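Side-chain contacts in K5 lyase (Enterobacteria phage k1-5, PDB 2X3H), which probably cleaves the K5 capsular polysaccharide, a glycosaminoglycan, by a lyase mechanism like that of bacterial enzymes, using a trimeric scaffold built like a viral tail spike: residues G240-K245 against N251-V256; K281-N286 against A291-G296. All blocks are in the same frame, centred on the assembly; numbering follows the deposited sequence.

Contact 1: G240-K245 against N251-V256; sequences GAVELK and NIVSNV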
ATOM      1  N   GLY A 240      -0.227  23.827   2.795  1.00  7.82           N
ATOM      2  CA  GLY A 240       0.660  22.884   2.108  1.00  7.05           C
ATOM      3  C   GLY A 240       0.416  22.695   0.621  1.00  6.91           C
ATOM      4  O   GLY A 240       0.060  23.648  -0.095  1.00  8.10           O
ATOM      5  N   ALA A 241       0.652  21.469   0.154  1.00  5.59           N
ATOM      6  CA  ALA A 241       0.540  21.130  -1.261  1.00  6.11           C
ATOM      7  C   ALA A 241      -0.905  20.837  -1.677  1.00  5.68           C
ATOM      8  O   ALA A 241      -1.359  21.313  -2.710  1.00  5.76           O
ATOM      9  CB  ALA A 241       1.450  19.940  -1.605  1.00  6.32           C
ATOM     10  N   VAL A 242      -1.611  20.039  -0.871  1.00  5.04           N
ATOM     11  CA  VAL A 242      -3.006  19.710  -1.146  1.00  5.56           C
ATOM     12  C   VAL A 242      -3.806  19.760   0.143  1.00  5.55           C
ATOM     13  O   VAL A 242      -3.509  19.025   1.086  1.00  6.25           O
ATOM     14  CB  VAL A 242      -3.166  18.292  -1.760  1.00  4.20           C
ATOM     15  CG1 VAL A 242      -4.658  17.949  -1.929  1.00  4.72           C
ATOM     16  CG2 VAL A 242      -2.448  18.202  -3.106  1.00  4.91           C
ATOM     17  N   GLU A 243      -4.821  20.621   0.180  1.00  5.50           N
ATOM     18  CA  GLU A 243      -5.801  20.598   1.269  1.00  5.35           C
ATOM     19  C   GLU A 243      -7.164  20.074   0.787  1.00  5.82           C
ATOM     20  O   GLU A 243      -7.665  20.512  -0.257  1.00  5.61           O
ATOM     21  CB  GLU A 243      -5.989  21.995   1.902  1.00  6.30           C
ATOM     22  CG  GLU A 243      -7.131  21.945   2.927  1.00  7.56           C
ATOM     23  CD  GLU A 243      -7.404  23.226   3.717  1.00  8.20           C
ATOM     24  OE1 GLU A 243      -7.097  24.345   3.249  1.00  9.50           O
ATOM     25  OE2 GLU A 243      -7.980  23.092   4.827  1.00  9.17           O
ATOM     26  N   LEU A 244      -7.743  19.129   1.538  1.00  5.59           N
ATOM     27  CA  LEU A 244      -9.156  18.781   1.419  1.00  5.39           C
ATOM     28  C   LEU A 244      -9.841  19.468   2.593  1.00  4.95           C
ATOM     29  O   LEU A 244      -9.330  19.445   3.713  1.00  5.07           O
ATOM     30  CB  LEU A 244      -9.362  17.268   1.526  1.00  6.04           C
ATOM     31  CG  LEU A 244      -8.728  16.395   0.443  1.00  5.67           C
ATOM     32  CD1 LEU A 244      -9.014  14.917   0.736  1.00  6.96           C
ATOM     33  CD2 LEU A 244      -9.175  16.788  -0.983  1.00  6.35           C
ATOM     34  N   LYS A 245     -11.013  20.047   2.346  1.00  5.79           N
ATOM     35  CA  LYS A 245     -11.648  20.880   3.360  1.00  5.73           C
ATOM     36  C   LYS A 245     -13.143  20.621   3.477  1.00  6.18           C
ATOM     37  O   LYS A 245     -13.797  20.235   2.506  1.00  6.29           O
ATOM     38  CB  LYS A 245     -11.414  22.351   3.008  1.00  6.90           C
ATOM     39  CG  LYS A 245     -11.809  23.360   4.071  1.00  7.34           C
ATOM     40  CD  LYS A 245     -11.462  24.781   3.595  1.00  8.59           C
ATOM     41  CE  LYS A 245     -11.723  25.807   4.686  1.00 10.41           C
ATOM     42  NZ  LYS A 245     -11.251  27.169   4.227  1.00 12.14           N
ATOM     43  N   ASN A 251     -12.912  11.485  -2.626  1.00  5.04           N
ATOM     44  CA  ASN A 251     -11.832  11.982  -3.470  1.00  4.35           C
ATOM     45  C   ASN A 251     -10.628  11.071  -3.358  1.00  5.17           C
ATOM     46  O   ASN A 251     -10.461  10.398  -2.341  1.00  4.53           O
ATOM     47  CB  ASN A 251     -11.435  13.398  -3.032  1.00  5.62           C
ATOM     48  CG  ASN A 251     -12.620  14.345  -2.995  1.00  6.47           C
ATOM     49  OD1 ASN A 251     -13.092  14.746  -1.915  1.00  7.92           O
ATOM     50  ND2 ASN A 251     -13.117  14.692  -4.162  1.00  5.40           N
ATOM     51  N   ILE A 252      -9.791  11.056  -4.393  1.00  4.81           N
ATOM     52  CA  ILE A 252      -8.485  10.407  -4.320  1.00  3.83           C
ATOM     53  C   ILE A 252      -7.415  11.472  -4.520  1.00  5.01           C
ATOM     54  O   ILE A 252      -7.485  12.231  -5.476  1.00  5.13           O
ATOM     55  CB  ILE A 252      -8.307   9.324  -5.419  1.00  4.28           C
ATOM     56  CG1 ILE A 252      -9.401   8.251  -5.293  1.00  5.49           C
ATOM     57  CG2 ILE A 252      -6.914   8.688  -5.297  1.00  5.71           C
ATOM     58  CD1 ILE A 252      -9.290   7.132  -6.315  1.00  5.00           C
ATOM     59  N   VAL A 253      -6.458  11.535  -3.597  1.00  4.28           N
ATOM     60  CA  VAL A 253      -5.301  12.431  -3.718  1.00  5.55           C
ATOM     61  C   VAL A 253      -4.088  11.512  -3.832  1.00  6.22           C
ATOM     62  O   VAL A 253      -3.912  10.628  -2.995  1.00  6.02           O
ATOM     63  CB  VAL A 253      -5.135  13.302  -2.460  1.00  5.33           C
ATOM     64  CG1 VAL A 253      -3.843  14.144  -2.558  1.00  5.55           C
ATOM     65  CG2 VAL A 253      -6.377  14.185  -2.238  1.00  5.12           C
ATOM     66  N   SER A 254      -3.273  11.687  -4.870  1.00  6.38           N
ATOM     67  CA  SER A 254      -2.213  10.723  -5.161  1.00  7.93           C
ATOM     68  C   SER A 254      -0.966  11.414  -5.693  1.00  7.40           C
ATOM     69  O   SER A 254      -1.061  12.414  -6.399  1.00  7.24           O
ATOM     70  CB  SER A 254      -2.694   9.690  -6.181  1.00 11.36           C
ATOM     71  OG  SER A 254      -1.743   8.637  -6.304  1.00 14.85           O
ATOM     72  N   ASN A 255       0.201  10.892  -5.322  1.00  6.37           N
ATOM     73  CA  ASN A 255       1.480  11.365  -5.881  1.00  6.20           C
ATOM     74  C   ASN A 255       1.710  12.851  -5.641  1.00  5.90           C
ATOM     75  O   ASN A 255       1.791  13.659  -6.581  1.00  5.49           O
ATOM     76  CB  ASN A 255       1.563  11.059  -7.378  1.00  7.58           C
ATOM     77  CG  ASN A 255       1.835   9.598  -7.669  1.00 10.25           C
ATOM     78  OD1 ASN A 255       2.054   8.791  -6.764  1.00 10.32           O
ATOM     79  ND2 ASN A 255       1.824   9.250  -8.946  1.00 12.43           N
ATOM     80  N   VAL A 256       1.816  13.201  -4.371  1.00  4.51           N
ATOM     81  CA  VAL A 256       2.021  14.588  -3.973  1.00  4.70           C
ATOM     82  C   VAL A 256       3.420  14.755  -3.398  1.00  5.19           C
ATOM     83  O   VAL A 256       3.789  14.049  -2.463  1.00  5.21           O
ATOM     84  CB  VAL A 256       0.977  14.991  -2.921  1.00  4.73           C
ATOM     85  CG1 VAL A 256       1.182  16.438  -2.465  1.00  5.47           C
ATOM     86  CG2 VAL A 256      -0.430  14.824  -3.509  1.00  5.90           C
TER

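Contact 2: K281-N286 against A291-G296; sequences KGVMAN and AAVVAG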
ATOM      1  N   LYS A 281      -2.853   8.851  -1.123  1.00  7.86           N
ATOM      2  CA  LYS A 281      -1.850   7.801  -1.335  1.00  9.73           C
ATOM      3  C   LYS A 281      -0.605   8.274  -2.094  1.00  9.15           C
ATOM      4  O   LYS A 281      -0.692   8.866  -3.174  1.00  9.65           O
ATOM      5  CB  LYS A 281      -2.487   6.597  -2.029  1.00 12.00           C
ATOM      6  CG  LYS A 281      -3.121   6.923  -3.362  1.00 14.76           C
ATOM      7  CD  LYS A 281      -3.628   5.677  -4.096  1.00 16.36           C
ATOM      8  CE  LYS A 281      -3.194   5.707  -5.561  1.00 19.12           C
ATOM      9  NZ  LYS A 281      -3.625   4.484  -6.334  1.00 20.69           N
ATOM     10  N   GLY A 282       0.560   7.971  -1.537  1.00  6.38           N
ATOM     11  CA  GLY A 282       1.810   8.392  -2.158  1.00  6.17           C
ATOM     12  C   GLY A 282       2.124   9.849  -1.853  1.00  6.08           C
ATOM     13  O   GLY A 282       1.985  10.714  -2.714  1.00  7.67           O
ATOM     14  N   VAL A 283       2.536  10.117  -0.618  1.00  5.26           N
ATOM     15  CA  VAL A 283       2.903  11.459  -0.193  1.00  4.81           C
ATOM     16  C   VAL A 283       4.408  11.506   0.051  1.00  6.02           C
ATOM     17  O   VAL A 283       4.939  10.706   0.821  1.00  6.66           O
ATOM     18  CB  VAL A 283       2.149  11.859   1.100  1.00  4.29           C
ATOM     19  CG1 VAL A 283       2.591  13.252   1.587  1.00  5.26           C
ATOM     20  CG2 VAL A 283       0.614  11.775   0.879  1.00  5.06           C
ATOM     21  N   MET A 284       5.092  12.417  -0.638  1.00  5.03           N
ATOM     22  CA  MET A 284       6.525  12.623  -0.456  1.00  5.26           C
ATOM     23  C   MET A 284       6.720  13.956   0.247  1.00  5.13           C
ATOM     24  O   MET A 284       6.465  15.016  -0.341  1.00  5.99           O
ATOM     25  CB  MET A 284       7.231  12.660  -1.819  1.00  6.18           C
ATOM     26  CG  MET A 284       8.663  13.161  -1.748  1.00  7.06           C
ATOM     27  SD  MET A 284       9.709  12.096  -0.732  1.00  7.51           S
ATOM     28  CE  MET A 284       9.620  10.576  -1.675  1.00  6.29           C
ATOM     29  N   ALA A 285       7.164  13.895   1.500  1.00  4.94           N
ATOM     30  CA  ALA A 285       7.366  15.076   2.325  1.00  4.54           C
ATOM     31  C   ALA A 285       8.854  15.338   2.465  1.00  5.45           C
ATOM     32  O   ALA A 285       9.527  14.764   3.324  1.00  5.46           O
ATOM     33  CB  ALA A 285       6.704  14.893   3.695  1.00  6.13           C
ATOM     34  N   ASN A 286       9.364  16.185   1.576  1.00  5.10           N
ATOM     35  CA  ASN A 286      10.754  16.577   1.582  1.00  5.50           C
ATOM     36  C   ASN A 286      10.907  17.718   2.579  1.00  5.48           C
ATOM     37  O   ASN A 286      10.682  18.885   2.244  1.00  6.18           O
ATOM     38  CB  ASN A 286      11.157  16.992   0.159  1.00  5.46           C
ATOM     39  CG  ASN A 286      12.537  17.629   0.085  1.00  5.72           C
ATOM     40  OD1 ASN A 286      13.247  17.729   1.088  1.00  7.72           O
ATOM     41  ND2 ASN A 286      12.919  18.076  -1.119  1.00  7.57           N
ATOM     42  N   ALA A 291       4.560  18.735   9.796  1.00  5.99           N
ATOM     43  CA  ALA A 291       4.058  17.370   9.588  1.00  5.85           C
ATOM     44  C   ALA A 291       3.970  17.027   8.113  1.00  5.75           C
ATOM     45  O   ALA A 291       3.774  17.913   7.272  1.00  5.96           O
ATOM     46  CB  ALA A 291       2.707  17.210  10.231  1.00  6.15           C
ATOM     47  N   ALA A 292       4.114  15.746   7.785  1.00  5.09           N
ATOM     48  CA  ALA A 292       3.851  15.314   6.411  1.00  4.96           C
ATOM     49  C   ALA A 292       2.355  15.388   6.115  1.00  5.55           C
ATOM     50  O   ALA A 292       1.937  15.987   5.118  1.00  5.34           O
ATOM     51  CB  ALA A 292       4.379  13.897   6.159  1.00  5.37           C
ATOM     52  N   VAL A 293       1.554  14.794   6.996  1.00  5.23           N
ATOM     53  CA  VAL A 293       0.116  14.660   6.753  1.00  5.31           C
ATOM     54  C   VAL A 293      -0.663  15.041   7.993  1.00  5.74           C
ATOM     55  O   VAL A 293      -0.406  14.524   9.084  1.00  6.01           O
ATOM     56  CB  VAL A 293      -0.235  13.186   6.392  1.00  5.66           C
ATOM     57  CG1 VAL A 293      -1.751  12.996   6.337  1.00  5.06           C
ATOM     58  CG2 VAL A 293       0.405  12.791   5.079  1.00  5.44           C
ATOM     59  N   VAL A 294      -1.621  15.950   7.827  1.00  4.79           N
ATOM     60  CA  VAL A 294      -2.565  16.280   8.893  1.00  5.38           C
ATOM     61  C   VAL A 294      -3.887  15.639   8.472  1.00  5.96           C
ATOM     62  O   VAL A 294      -4.561  16.130   7.549  1.00  6.43           O
ATOM     63  CB  VAL A 294      -2.712  17.819   9.055  1.00  5.25           C
ATOM     64  CG1 VAL A 294      -3.794  18.142  10.067  1.00  6.53           C
ATOM     65  CG2 VAL A 294      -1.370  18.471   9.460  1.00  5.92           C
ATOM     66  N   ALA A 295      -4.223  14.501   9.088  1.00  4.69           N
ATOM     67  CA  ALA A 295      -5.400  13.710   8.691  1.00  5.06           C
ATOM     68  C   ALA A 295      -6.713  14.406   9.080  1.00  4.22           C
ATOM     69  O   ALA A 295      -7.762  14.130   8.498  1.00  5.61           O
ATOM     70  CB  ALA A 295      -5.342  12.288   9.315  1.00  4.84           C
ATOM     71  N   GLY A 296      -6.645  15.296  10.074  1.00  4.80           N
ATOM     72  CA  GLY A 296      -7.813  16.089  10.469  1.00  4.74           C
ATOM     73  C   GLY A 296      -8.789  15.412  11.421  1.00  5.21           C
ATOM     74  O   GLY A 296      -8.505  14.352  12.035  1.00  5.14           O
TER

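Contact 1: G240-K245 against N251-V256
Val-253 is the first residue of 251-256 to touch the facing strand, and it meets Leu-244 and Val-242 tip to tip. Its CG2 sits against the forked end of Leu-244, 4.0 Å from both CD1 and CD2. The other branch lies on Val-242, with Val-253 CG1 3.9 Å from Val-242 CG1. That methyl of Val-242 stands opposite its backbone N (chi1 176°), which sends CG1 to Val-253 and leaves CG2 for Val-256. These side chains fill the inside of a right-handed parallel beta-helix. The axes of strands 242-245 and 252-256 approach to 9.7 Å and run nearly antiparallel, in two different walls, and no hydrogen bond crosses between them. Ser-254 and Asn-255 face the neighbouring subunits instead: Asn-255 ND2 is hydrogen-bonded to Ser-254 OG of the third subunit. The left-handed backbone of Asn-255 (phi 58°, psi 64°) bends the strand, and Val-256 comes inward again only three residues after Val-253. It approaches Val-242 at a slant, its CG2 4.0 Å from Val-242 CG2. Val-256 CG1 makes the shortest approach of the contact, 3.6 Å to the CB of Ala-241, the residue at which the chain turns the corner into strand 242-245. Val-264, at the next corner of the chain, also packs on Val-256.

Contact 2: K281-N286 against A291-G296
Neither a ring nor any other flat side-chain group enters the contact where Ala-285 meets Ala-292 and Val-283 meets Val-293; the closest approaches are all between methyl groups, with no face or edge to present. The amide of Asn-286 lies on the other side of its strand and packs on Tyr-250 of the third subunit. The two alanines come together methyl to methyl, Ala-285 CB lying 3.5 Å from Ala-292 CB and 4.0 Å from Ala-292 CA. With such short side chains the backbones draw close, and the CA atoms of Ala-285 and Ala-292 are 5.4 Å apart. This closeness marks a corner of the right-handed parallel beta-helix: the chain has left the wall containing strand 279-286 and turns at Ala-292, whose backbone is helix-like (phi -70°, psi -51°), to enter the wall of strand 293-294. Past the corner the segments diverge, and longer side chains span the gap. Val-283 and Val-293 approach slantwise, with Val-283 CG1 4.1 Å from Val-293 CG2. Val-283 CG1 is directed to this meeting by a chi1 of 177°, opposite the backbone N, whereas the methyl that Val-293 offers is the one beside its own N. Neighbouring coils continue the apolar filling: Val-264 packs on Val-283 and Ala-285, while Val-306 touches Ala-292 and Val-321 touches Val-293. Met-284, between the two inward residues, turns its side chain outward onto Ile-257 and Leu-307 of its own chain and onto Asn-277 of the third subunit.

How the contacts relate
Contacts 1 and 2 follow one another along the chain and lie on successive coils, their centres 9 Å apart. Strands 252-259 and 279-286 are parallel neighbours in one wall, joined by probable hydrogen bonds from Lys-281 N to Val-253 O and from Met-284 N to Val-256 O, each 2.8 Å. The bend recurs from coil to coil: Gly-282 CA lies 4.8 Å from Asn-255 CA, and both residues have positive phi. Inside, Val-264 packs on Val-256 of contact 1 and on Val-283 and Ala-285 of contact 2, making the apolar filling continuous. Within the chain, Ser-254 OG makes a weak hydrogen bond to Lys-281 O; on the outside both contacts border the third subunit.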